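Local coordinates for flagellar motor switch protein FliG (Aquifex aeolicus, PDB 3HJL) that probably forms part of the rotor-mounted switch complex (C ring) of the bacterial flagellar motor, where the direction of rotation is set, at residues E216-L219 / Q220-Q224; K32-E36 / E37-K41; E114-D117 / S118-A122; I89-L93 / A94-R98. All blocks are in the same frame, centred on the assembly; numbering follows the deposited sequence.

Contact 1 of 4, residues E216-L219 / Q220-Q224; sequences ELIL and QSIGQ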
loop_
_atom_site.group_PDB
_atom_site.type_symbol
_atom_site.label_atom_id
_atom_site.label_comp_id
_atom_site.label_asym_id
_atom_site.label_seq_id
_atom_site.Cartn_x
_atom_site.Cartn_y
_atom_site.Cartn_z
ATOM N N GLU A 216 -33.670 3.192 -7.961
ATOM C CA GLU A 216 -33.339 1.880 -8.532
ATOM C C GLU A 216 -32.356 1.955 -9.699
ATOM O O GLU A 216 -31.528 1.058 -9.856
ATOM C CB GLU A 216 -34.607 1.129 -8.955
ATOM C CG GLU A 216 -35.502 0.732 -7.786
ATOM C CD GLU A 216 -34.884 -0.348 -6.926
ATOM O OE1 GLU A 216 -34.688 -1.461 -7.452
ATOM O OE2 GLU A 216 -34.598 -0.088 -5.728
ATOM N N LEU A 217 -32.465 3.002 -10.522
ATOM C CA LEU A 217 -31.520 3.212 -11.633
ATOM C C LEU A 217 -30.100 3.524 -11.141
ATOM O O LEU A 217 -29.128 3.089 -11.756
ATOM C CB LEU A 217 -32.013 4.295 -12.614
ATOM C CG LEU A 217 -32.869 3.776 -13.788
ATOM C CD1 LEU A 217 -34.069 2.946 -13.323
ATOM C CD2 LEU A 217 -33.324 4.927 -14.676
ATOM N N ILE A 218 -29.985 4.263 -10.038
ATOM C CA ILE A 218 -28.676 4.554 -9.434
ATOM C C ILE A 218 -28.031 3.287 -8.875
ATOM O O ILE A 218 -26.867 3.003 -9.157
ATOM C CB ILE A 218 -28.777 5.608 -8.296
ATOM C CG1 ILE A 218 -29.044 6.996 -8.879
ATOM C CG2 ILE A 218 -27.486 5.651 -7.484
ATOM C CD1 ILE A 218 -29.382 8.028 -7.841
ATOM N N LEU A 219 -28.799 2.542 -8.082
ATOM C CA LEU A 219 -28.316 1.313 -7.447
ATOM C C LEU A 219 -27.891 0.253 -8.462
ATOM O O LEU A 219 -26.851 -0.386 -8.286
ATOM C CB LEU A 219 -29.379 0.734 -6.501
ATOM C CG LEU A 219 -29.629 1.478 -5.182
ATOM C CD1 LEU A 219 -30.957 1.026 -4.545
ATOM C CD2 LEU A 219 -28.454 1.240 -4.220
ATOM N N GLN A 220 -28.690 0.085 -9.521
ATOM C CA GLN A 220 -28.399 -0.883 -10.590
ATOM C C GLN A 220 -27.041 -0.604 -11.237
ATOM O O GLN A 220 -26.237 -1.515 -11.409
ATOM C CB GLN A 220 -29.496 -0.854 -11.671
ATOM C CG GLN A 220 -29.574 -2.114 -12.540
ATOM C CD GLN A 220 -30.272 -3.306 -11.856
ATOM O OE1 GLN A 220 -30.521 -4.333 -12.496
ATOM N NE2 GLN A 220 -30.600 -3.166 -10.569
ATOM N N SER A 221 -26.800 0.662 -11.575
ATOM C CA SER A 221 -25.526 1.103 -12.158
ATOM C C SER A 221 -24.341 0.898 -11.203
ATOM O O SER A 221 -23.248 0.528 -11.637
ATOM C CB SER A 221 -25.619 2.579 -12.566
ATOM O OG SER A 221 -24.406 3.044 -13.135
ATOM N N ILE A 222 -24.556 1.170 -9.914
ATOM C CA ILE A 222 -23.528 0.933 -8.890
ATOM C C ILE A 222 -23.215 -0.552 -8.773
ATOM O O ILE A 222 -22.058 -0.925 -8.620
ATOM C CB ILE A 222 -23.946 1.489 -7.503
ATOM C CG1 ILE A 222 -23.848 3.019 -7.506
ATOM C CG2 ILE A 222 -23.057 0.915 -6.394
ATOM C CD1 ILE A 222 -24.278 3.667 -6.218
ATOM N N GLY A 223 -24.248 -1.390 -8.883
ATOM C CA GLY A 223 -24.096 -2.845 -8.813
ATOM C C GLY A 223 -23.350 -3.478 -9.977
ATOM O O GLY A 223 -22.675 -4.487 -9.797
ATOM N N GLN A 224 -23.495 -2.905 -11.172
ATOM C CA GLN A 224 -22.797 -3.402 -12.371
ATOM C C GLN A 224 -21.271 -3.254 -12.271
ATOM O O GLN A 224 -20.530 -4.180 -12.602
ATOM C CB GLN A 224 -23.316 -2.695 -13.632
ATOM C CG GLN A 224 -24.713 -3.146 -14.055
ATOM C CD GLN A 224 -25.240 -2.407 -15.277
ATOM O OE1 GLN A 224 -25.042 -1.199 -15.428
ATOM N NE2 GLN A 224 -25.940 -3.134 -16.148
#

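Contact 2 of 4, residues K32-E36 / E37-K41; sequences KELSE and EELQK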
loop_
_atom_site.group_PDB
_atom_site.type_symbol
_atom_site.label_atom_id
_atom_site.label_comp_id
_atom_site.label_asym_id
_atom_site.label_seq_id
_atom_site.Cartn_x
_atom_site.Cartn_y
_atom_site.Cartn_z
ATOM N N LYS A 32 54.567 -2.951 -19.647
ATOM C CA LYS A 32 55.999 -2.827 -19.953
ATOM C C LYS A 32 56.422 -3.587 -21.218
ATOM O O LYS A 32 57.241 -3.089 -21.998
ATOM C CB LYS A 32 56.836 -3.299 -18.756
ATOM C CG LYS A 32 56.773 -2.368 -17.547
ATOM C CD LYS A 32 57.170 -3.075 -16.245
ATOM C CE LYS A 32 58.613 -3.566 -16.263
ATOM N NZ LYS A 32 59.000 -4.183 -14.966
ATOM N N GLU A 33 55.874 -4.789 -21.406
ATOM C CA GLU A 33 56.173 -5.621 -22.590
ATOM C C GLU A 33 55.459 -5.144 -23.857
ATOM O O GLU A 33 55.981 -5.280 -24.956
ATOM C CB GLU A 33 55.777 -7.069 -22.336
ATOM C CG GLU A 33 56.577 -7.772 -21.271
ATOM C CD GLU A 33 56.219 -9.230 -21.181
ATOM O OE1 GLU A 33 56.512 -9.969 -22.142
ATOM O OE2 GLU A 33 55.655 -9.642 -20.150
ATOM N N LEU A 34 54.232 -4.667 -23.695
ATOM C CA LEU A 34 53.441 -4.133 -24.806
ATOM C C LEU A 34 53.969 -2.772 -25.270
ATOM O O LEU A 34 54.393 -1.953 -24.455
ATOM C CB LEU A 34 51.967 -3.979 -24.395
ATOM C CG LEU A 34 50.945 -5.083 -24.698
ATOM C CD1 LEU A 34 51.484 -6.476 -24.548
ATOM C CD2 LEU A 34 49.718 -4.867 -23.802
ATOM N N SER A 35 53.902 -2.533 -26.580
ATOM C CA SER A 35 54.262 -1.243 -27.177
ATOM C C SER A 35 53.110 -0.259 -26.985
ATOM O O SER A 35 52.044 -0.635 -26.493
ATOM C CB SER A 35 54.529 -1.417 -28.670
ATOM O OG SER A 35 53.348 -1.819 -29.344
ATOM N N GLU A 36 53.317 0.991 -27.394
ATOM C CA GLU A 36 52.285 2.032 -27.247
ATOM C C GLU A 36 51.100 1.787 -28.200
ATOM O O GLU A 36 49.944 1.995 -27.820
ATOM C CB GLU A 36 52.892 3.431 -27.465
ATOM C CG GLU A 36 51.972 4.624 -27.105
ATOM C CD GLU A 36 51.543 4.654 -25.635
ATOM O OE1 GLU A 36 50.446 5.179 -25.349
ATOM O OE2 GLU A 36 52.288 4.144 -24.769
ATOM N N GLU A 37 51.397 1.321 -29.417
ATOM C CA GLU A 37 50.362 0.962 -30.407
ATOM C C GLU A 37 49.431 -0.145 -29.877
ATOM O O GLU A 37 48.204 -0.038 -29.984
ATOM C CB GLU A 37 51.020 0.513 -31.725
ATOM C CG GLU A 37 50.050 0.334 -32.895
ATOM C CD GLU A 37 50.754 0.051 -34.217
ATOM O OE1 GLU A 37 50.407 -0.952 -34.881
ATOM O OE2 GLU A 37 51.666 0.820 -34.591
ATOM N N GLU A 38 50.026 -1.167 -29.261
ATOM C CA GLU A 38 49.290 -2.295 -28.691
ATOM C C GLU A 38 48.408 -1.885 -27.530
ATOM O O GLU A 38 47.220 -2.231 -27.498
ATOM C CB GLU A 38 50.261 -3.392 -28.252
ATOM C CG GLU A 38 50.906 -4.098 -29.431
ATOM C CD GLU A 38 52.133 -4.920 -29.076
ATOM O OE1 GLU A 38 52.774 -4.636 -28.051
ATOM O OE2 GLU A 38 52.491 -5.822 -29.868
ATOM N N LEU A 39 48.983 -1.140 -26.585
ATOM C CA LEU A 39 48.222 -0.597 -25.451
ATOM C C LEU A 39 47.035 0.266 -25.901
ATOM O O LEU A 39 45.952 0.174 -25.323
ATOM C CB LEU A 39 49.133 0.211 -24.517
ATOM C CG LEU A 39 50.084 -0.592 -23.625
ATOM C CD1 LEU A 39 51.219 0.284 -23.091
ATOM C CD2 LEU A 39 49.319 -1.244 -22.475
ATOM N N GLN A 40 47.236 1.080 -26.939
ATOM C CA GLN A 40 46.152 1.913 -27.491
ATOM C C GLN A 40 45.077 1.099 -28.224
ATOM O O GLN A 40 43.912 1.485 -28.213
ATOM C CB GLN A 40 46.701 3.017 -28.413
ATOM C CG GLN A 40 47.504 4.122 -27.694
ATOM C CD GLN A 40 46.730 4.835 -26.584
ATOM O OE1 GLN A 40 47.268 5.065 -25.498
ATOM N NE2 GLN A 40 45.461 5.156 -26.842
ATOM N N LYS A 41 45.467 0.014 -28.892
ATOM C CA LYS A 41 44.482 -0.888 -29.488
ATOM C C LYS A 41 43.620 -1.495 -28.379
ATOM O O LYS A 41 42.398 -1.545 -28.501
ATOM C CB LYS A 41 45.139 -1.999 -30.325
ATOM C CG LYS A 41 45.613 -1.561 -31.708
ATOM C CD LYS A 41 45.873 -2.748 -32.650
ATOM C CE LYS A 41 47.093 -3.564 -32.260
ATOM N NZ LYS A 41 48.369 -2.828 -32.455
#

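Contact 3 of 4, residues E114-D117 / S118-A122; sequences EKVD and SRILA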
loop_
_atom_site.group_PDB
_atom_site.type_symbol
_atom_site.label_atom_id
_atom_site.label_comp_id
_atom_site.label_asym_id
_atom_site.label_seq_id
_atom_site.Cartn_x
_atom_site.Cartn_y
_atom_site.Cartn_z
ATOM N N GLU A 114 7.167 18.659 0.000
ATOM C CA GLU A 114 7.387 20.102 -0.127
ATOM C C GLU A 114 6.056 20.885 -0.048
ATOM O O GLU A 114 6.039 22.045 0.338
ATOM C CB GLU A 114 8.086 20.418 -1.465
ATOM C CG GLU A 114 9.322 21.320 -1.368
ATOM C CD GLU A 114 10.560 20.568 -0.925
ATOM O OE1 GLU A 114 10.412 19.497 -0.308
ATOM O OE2 GLU A 114 11.683 21.060 -1.160
ATOM N N LYS A 115 4.959 20.260 -0.459
ATOM C CA LYS A 115 3.633 20.866 -0.342
ATOM C C LYS A 115 3.099 20.910 1.092
ATOM O O LYS A 115 2.229 21.722 1.396
ATOM C CB LYS A 115 2.627 20.111 -1.204
ATOM C CG LYS A 115 2.881 20.229 -2.698
ATOM C CD LYS A 115 1.921 19.336 -3.463
ATOM C CE LYS A 115 2.374 19.101 -4.891
ATOM N NZ LYS A 115 1.437 18.150 -5.549
ATOM N N VAL A 116 3.616 20.049 1.967
ATOM C CA VAL A 116 3.095 19.924 3.322
ATOM C C VAL A 116 3.601 21.069 4.195
ATOM O O VAL A 116 4.736 21.465 4.084
ATOM C CB VAL A 116 3.472 18.561 3.953
ATOM C CG1 VAL A 116 2.844 18.414 5.339
ATOM C CG2 VAL A 116 3.029 17.410 3.045
ATOM N N ASP A 117 2.713 21.633 5.012
ATOM C CA ASP A 117 3.059 22.714 5.928
ATOM C C ASP A 117 4.252 22.291 6.812
ATOM O O ASP A 117 4.220 21.243 7.445
ATOM C CB ASP A 117 1.842 23.035 6.791
ATOM C CG ASP A 117 2.007 24.299 7.595
ATOM O OD1 ASP A 117 1.265 25.252 7.305
ATOM O OD2 ASP A 117 2.866 24.349 8.504
ATOM N N SER A 118 5.297 23.116 6.836
ATOM C CA SER A 118 6.529 22.834 7.604
ATOM C C SER A 118 6.339 22.644 9.113
ATOM O O SER A 118 7.177 22.007 9.760
ATOM C CB SER A 118 7.572 23.921 7.341
ATOM O OG SER A 118 7.985 23.897 5.979
ATOM N N ARG A 119 5.268 23.212 9.672
ATOM C CA ARG A 119 4.906 22.972 11.078
ATOM C C ARG A 119 4.488 21.517 11.287
ATOM O O ARG A 119 4.819 20.911 12.301
ATOM C CB ARG A 119 3.768 23.903 11.521
ATOM C CG ARG A 119 4.145 25.375 11.564
ATOM C CD ARG A 119 2.937 26.271 11.805
ATOM N NE ARG A 119 2.162 26.526 10.585
ATOM C CZ ARG A 119 1.072 27.293 10.527
ATOM N NH1 ARG A 119 0.623 27.941 11.608
ATOM N NH2 ARG A 119 0.449 27.460 9.359
ATOM N N ILE A 120 3.758 20.969 10.314
ATOM C CA ILE A 120 3.328 19.573 10.340
ATOM C C ILE A 120 4.524 18.627 10.169
ATOM O O ILE A 120 4.640 17.639 10.894
ATOM C CB ILE A 120 2.238 19.290 9.254
ATOM C CG1 ILE A 120 0.954 20.093 9.568
ATOM C CG2 ILE A 120 1.943 17.777 9.166
ATOM C CD1 ILE A 120 -0.087 20.057 8.484
ATOM N N LEU A 121 5.424 18.958 9.242
ATOM C CA LEU A 121 6.640 18.166 9.025
ATOM C C LEU A 121 7.561 18.214 10.257
ATOM O O LEU A 121 8.066 17.182 10.683
ATOM C CB LEU A 121 7.381 18.634 7.762
ATOM C CG LEU A 121 6.636 18.499 6.416
ATOM C CD1 LEU A 121 7.405 19.108 5.269
ATOM C CD2 LEU A 121 6.324 17.076 6.094
ATOM N N ALA A 122 7.760 19.407 10.828
ATOM C CA ALA A 122 8.556 19.575 12.061
ATOM C C ALA A 122 7.980 18.752 13.209
ATOM O O ALA A 122 8.711 18.042 13.897
ATOM C CB ALA A 122 8.624 21.055 12.460
#

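Contact 4 of 4, residues I89-L93 / A94-R98; sequences IPPTL and AEKFR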
loop_
_atom_site.group_PDB
_atom_site.type_symbol
_atom_site.label_atom_id
_atom_site.label_comp_id
_atom_site.label_asym_id
_atom_site.label_seq_id
_atom_site.Cartn_x
_atom_site.Cartn_y
_atom_site.Cartn_z
ATOM N N ILE A 89 32.890 -2.504 -18.604
ATOM C CA ILE A 89 31.767 -2.858 -19.479
ATOM C C ILE A 89 30.592 -1.918 -19.151
ATOM O O ILE A 89 30.066 -1.977 -18.040
ATOM C CB ILE A 89 31.318 -4.343 -19.266
ATOM C CG1 ILE A 89 32.507 -5.309 -19.421
ATOM C CG2 ILE A 89 30.198 -4.705 -20.252
ATOM C CD1 ILE A 89 32.152 -6.779 -19.210
ATOM N N PRO A 90 30.176 -1.050 -20.112
ATOM C CA PRO A 90 29.142 -0.045 -19.793
ATOM C C PRO A 90 27.731 -0.615 -19.567
ATOM O O PRO A 90 27.457 -1.741 -19.979
ATOM C CB PRO A 90 29.152 0.865 -21.023
ATOM C CG PRO A 90 29.640 0.007 -22.123
ATOM C CD PRO A 90 30.603 -0.959 -21.524
ATOM N N PRO A 91 26.847 0.159 -18.901
ATOM C CA PRO A 91 25.490 -0.303 -18.651
ATOM C C PRO A 91 24.573 -0.078 -19.856
ATOM O O PRO A 91 24.883 0.737 -20.724
ATOM C CB PRO A 91 25.051 0.559 -17.470
ATOM C CG PRO A 91 25.762 1.832 -17.660
ATOM C CD PRO A 91 27.062 1.511 -18.346
ATOM N N THR A 92 23.451 -0.793 -19.886
ATOM C CA THR A 92 22.498 -0.731 -21.000
ATOM C C THR A 92 21.583 0.494 -20.859
ATOM O O THR A 92 21.481 1.074 -19.774
ATOM C CB THR A 92 21.612 -2.003 -21.043
ATOM O OG1 THR A 92 20.785 -2.044 -19.879
ATOM C CG2 THR A 92 22.454 -3.257 -21.082
ATOM N N LEU A 93 20.935 0.883 -21.961
ATOM C CA LEU A 93 19.950 1.987 -21.954
ATOM C C LEU A 93 18.810 1.708 -20.992
ATOM O O LEU A 93 18.319 2.622 -20.348
ATOM C CB LEU A 93 19.352 2.248 -23.361
ATOM C CG LEU A 93 20.106 3.160 -24.333
ATOM C CD1 LEU A 93 19.418 3.170 -25.704
ATOM C CD2 LEU A 93 20.193 4.566 -23.782
ATOM N N ALA A 94 18.369 0.448 -20.943
ATOM C CA ALA A 94 17.327 0.006 -20.011
ATOM C C ALA A 94 17.716 0.303 -18.563
ATOM O O ALA A 94 16.912 0.837 -17.803
ATOM C CB ALA A 94 17.078 -1.467 -20.180
ATOM N N GLU A 95 18.951 -0.043 -18.196
ATOM C CA GLU A 95 19.473 0.237 -16.844
ATOM C C GLU A 95 19.582 1.729 -16.561
ATOM O O GLU A 95 19.271 2.166 -15.457
ATOM C CB GLU A 95 20.819 -0.461 -16.630
ATOM C CG GLU A 95 20.654 -1.977 -16.534
ATOM C CD GLU A 95 21.961 -2.750 -16.508
ATOM O OE1 GLU A 95 22.982 -2.263 -17.037
ATOM O OE2 GLU A 95 21.944 -3.882 -15.983
ATOM N N LYS A 96 19.992 2.510 -17.567
ATOM C CA LYS A 96 20.018 3.976 -17.455
ATOM C C LYS A 96 18.610 4.538 -17.252
ATOM O O LYS A 96 18.417 5.448 -16.465
ATOM C CB LYS A 96 20.653 4.614 -18.688
ATOM C CG LYS A 96 22.153 4.307 -18.878
ATOM C CD LYS A 96 22.602 4.646 -20.308
ATOM C CE LYS A 96 24.113 4.778 -20.424
ATOM N NZ LYS A 96 24.537 4.995 -21.852
ATOM N N PHE A 97 17.633 3.985 -17.962
ATOM C CA PHE A 97 16.230 4.399 -17.817
ATOM C C PHE A 97 15.685 4.048 -16.425
ATOM O O PHE A 97 14.970 4.841 -15.824
ATOM C CB PHE A 97 15.361 3.728 -18.887
ATOM C CG PHE A 97 15.532 4.288 -20.301
ATOM C CD1 PHE A 97 14.546 4.046 -21.244
ATOM C CD2 PHE A 97 16.621 5.098 -20.675
ATOM C CE1 PHE A 97 14.659 4.542 -22.549
ATOM C CE2 PHE A 97 16.730 5.595 -21.975
ATOM C CZ PHE A 97 15.745 5.327 -22.904
ATOM N N ARG A 98 16.015 2.856 -15.929
ATOM C CA ARG A 98 15.609 2.424 -14.584
ATOM C C ARG A 98 16.079 3.404 -13.518
ATOM O O ARG A 98 15.289 3.843 -12.695
ATOM C CB ARG A 98 16.140 1.021 -14.287
ATOM C CG ARG A 98 15.894 0.537 -12.860
ATOM C CD ARG A 98 16.303 -0.909 -12.662
ATOM N NE ARG A 98 15.454 -1.839 -13.419
ATOM C CZ ARG A 98 15.794 -2.489 -14.538
ATOM N NH1 ARG A 98 17.031 -2.443 -15.054
ATOM N NH2 ARG A 98 14.885 -3.266 -15.123
#

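Contact 1 of 4, residues E216-L219 / Q220-Q224
I218 and I222, one helical turn apart, lie side by side and point the same way, and the contact between them is methyl to methyl: I218 CG2 meets I222 CD1 at 4.0 Å. In both residues CG1 stands anti to the carbonyl carbon and the chain is extended beyond it (chi2 170° in I218, 178° in I222). I218 CG2, anti to the backbone N, reaches forward along the helix to the end of the I222 long branch. I222 CG1 passes I218 O at 3.4 Å, so the aliphatic chain lies against the carbonyl that its own backbone N engages.

L219 leaves the helix on another side, CG anti to the carbonyl carbon, and is buried against I233, R234 and M237 of helix 227-237 and L207 of helix 199-209; I218 also touches L207. Q220 sets CB 3.3 Å from E216 O and bends at chi2 (78°), its side chain touching E230. E216 OE2 forms a salt bridge with R234 of helix 227-237.

Backbone bonds of the alpha-helical i to i+4 pattern run beneath these groups. Q220 N reaches E216 O at 3.0 Å, I222 N reaches I218 O at 3.0 Å, and G223 N reaches L219 O at 2.9 Å; S221 N to L217 O, at 3.4 Å, is weak.

Main-chain polar groups are thus spent on helix 212-225 itself. Of the apolar side chains L219 is buried between helices 199-209 and 227-237, while the I218 and I222 pair lies at the partly exposed margin, and the E216 charge is paired with helix 227-237.

Contact 2 of 4, residues K32-E36 / E37-K41
At S35-E36 the chain passes from two non-helical residues, L34 and S35, into helix 36-47, where L39 N donates to S35 O at 3.1 Å and Q40 N to E36 O at 3.0 Å.

S35 OG sits between its backbone N and carbonyl carbon (chi1 64°), which turns it to the first turn of the helix, where it accepts a weak bond from E38 N at 3.4 Å. E38 answers in the other direction. Its chain, extended beyond CG, folds back past S35 OG, and OE1 accepts from the backbone of the serine, S35 N to E38 OE1 at 2.8 Å, in a nearly straight bond (169°), met on the anti side and out of the carboxylate plane. This reciprocal pair is a capping box with S35 as N-cap; a weak bond from S35 OG to E38 OE1 adds to it. An alanine in place of E38 would be likely to leave the S35 N-H without this acceptor and the S35 hydroxyl freer to turn.

Beside the box, L34 reaches over the E38 chain, its CG 3.8 Å from E38 OE1, and puts CD2 against L39 CD2 at 3.9 Å.

Contact 3 of 4, residues E114-D117 / S118-A122
Charge pairing joins D117 to R119 two residues on. The guanidinium meets the carboxylate side-on, one nitrogen to each oxygen: R119 NE to D117 OD2 at 3.1 Å and R119 NH2 to D117 OD1 at 3.1 Å. Both oxygens are approached on the syn side, and the two flat groups are turned 38° apart, so the bidentate pair is twisted rather than coplanar. A bend of the arginine at chi3 (-81°) brings NE and NH2 round to the acid.

The capping bond comes from the same carboxylate. D117, at the N-cap of helix 118-125 in the FliG middle domain, turns CG anti to its backbone N (chi1 -169°), and OD2 uses its anti lone pair for R119 N at 2.9 Å. OD2 is thus gripped by both the backbone and the side chain of R119, which fixes the carboxylate's rotation. An asparagine in place of D117 would probably weaken the hold on R119, whose guanidinium would lose its charged mate and be freer to swing.

Backbone bonds open the helix: D117 O accepts from L121 N at 3.1 Å, in the carbonyl plane, and weakly from I120 N.

Apolar contacts flank the cap. V116 CG1 lies 3.8 Å from L121 CD2, where the two side chains cross, and 4.0 Å from I120 CG2; I120 CD1 rests on D117 CB.

The turn joins helix 93-114 to helix 118-125. V116 and L121 face helix 172-193 through I186 and L182, while S118 and L121 lie on I148 of helix 142-150, whose K144 bonds V116 O and S118 OG.

Contact 4 of 4, residues I89-L93 / A94-R98
L93 O takes the shortest cross-contact bond, from F97 N at 2.8 Å, and F97 CD2 also lies close to this carbonyl. L93 and F97 point the same way, side by side, and L93 CD2 approaches F97 CE2 at 4.0 Å.

One residue earlier, T92 is held in both directions. Its OG1, turned between the backbone N and the carbonyl carbon (chi1 66°), accepts from E95 N at 3.2 Å. In return E95 stretches its chain back across the threonine, CG passing 3.3 Å from T92 OG1, and its carboxylate accepts from the backbone, T92 N to E95 OE1 at 3.2 Å (164°). That donor comes from the anti side, 33° out of the carboxylate plane. E95 OE1 also touches P91 CB at 3.5 Å, and OE2 accepts from E54 N, so the carboxylate is fastened to both the cap and the start of helix 54-70. T92 itself touches S51 and P53.

K96 N bonds T92 O at 3.0 Å, and the aliphatic part of K96 runs beside that carbonyl before CE nears P91 O. T92 and E95 thus form a capping box, with T92 as N-cap, at the start of helix 93-114.

In the fold
The four contacts follow one another along an elongated, all-helical chain and none touches another. Contact 1 lies within a helix and has no cap, whereas contacts 2, 3 and 4 each lie at a helix start. Contacts 2 and 4, about 30 Å apart between centres and both in the FliG N-terminal domain, use a hydroxyl and a glutamate in reciprocal capping boxes; contact 3 uses an aspartate that also holds an arginine. Contacts 3 and 4 stand near opposite ends of helix 93-114. Contact 3 is partly buried among helices, while contacts 1, 2 and 4 are at the surface. Contacts 1 and 2 lie on opposite sides of the chain's centre.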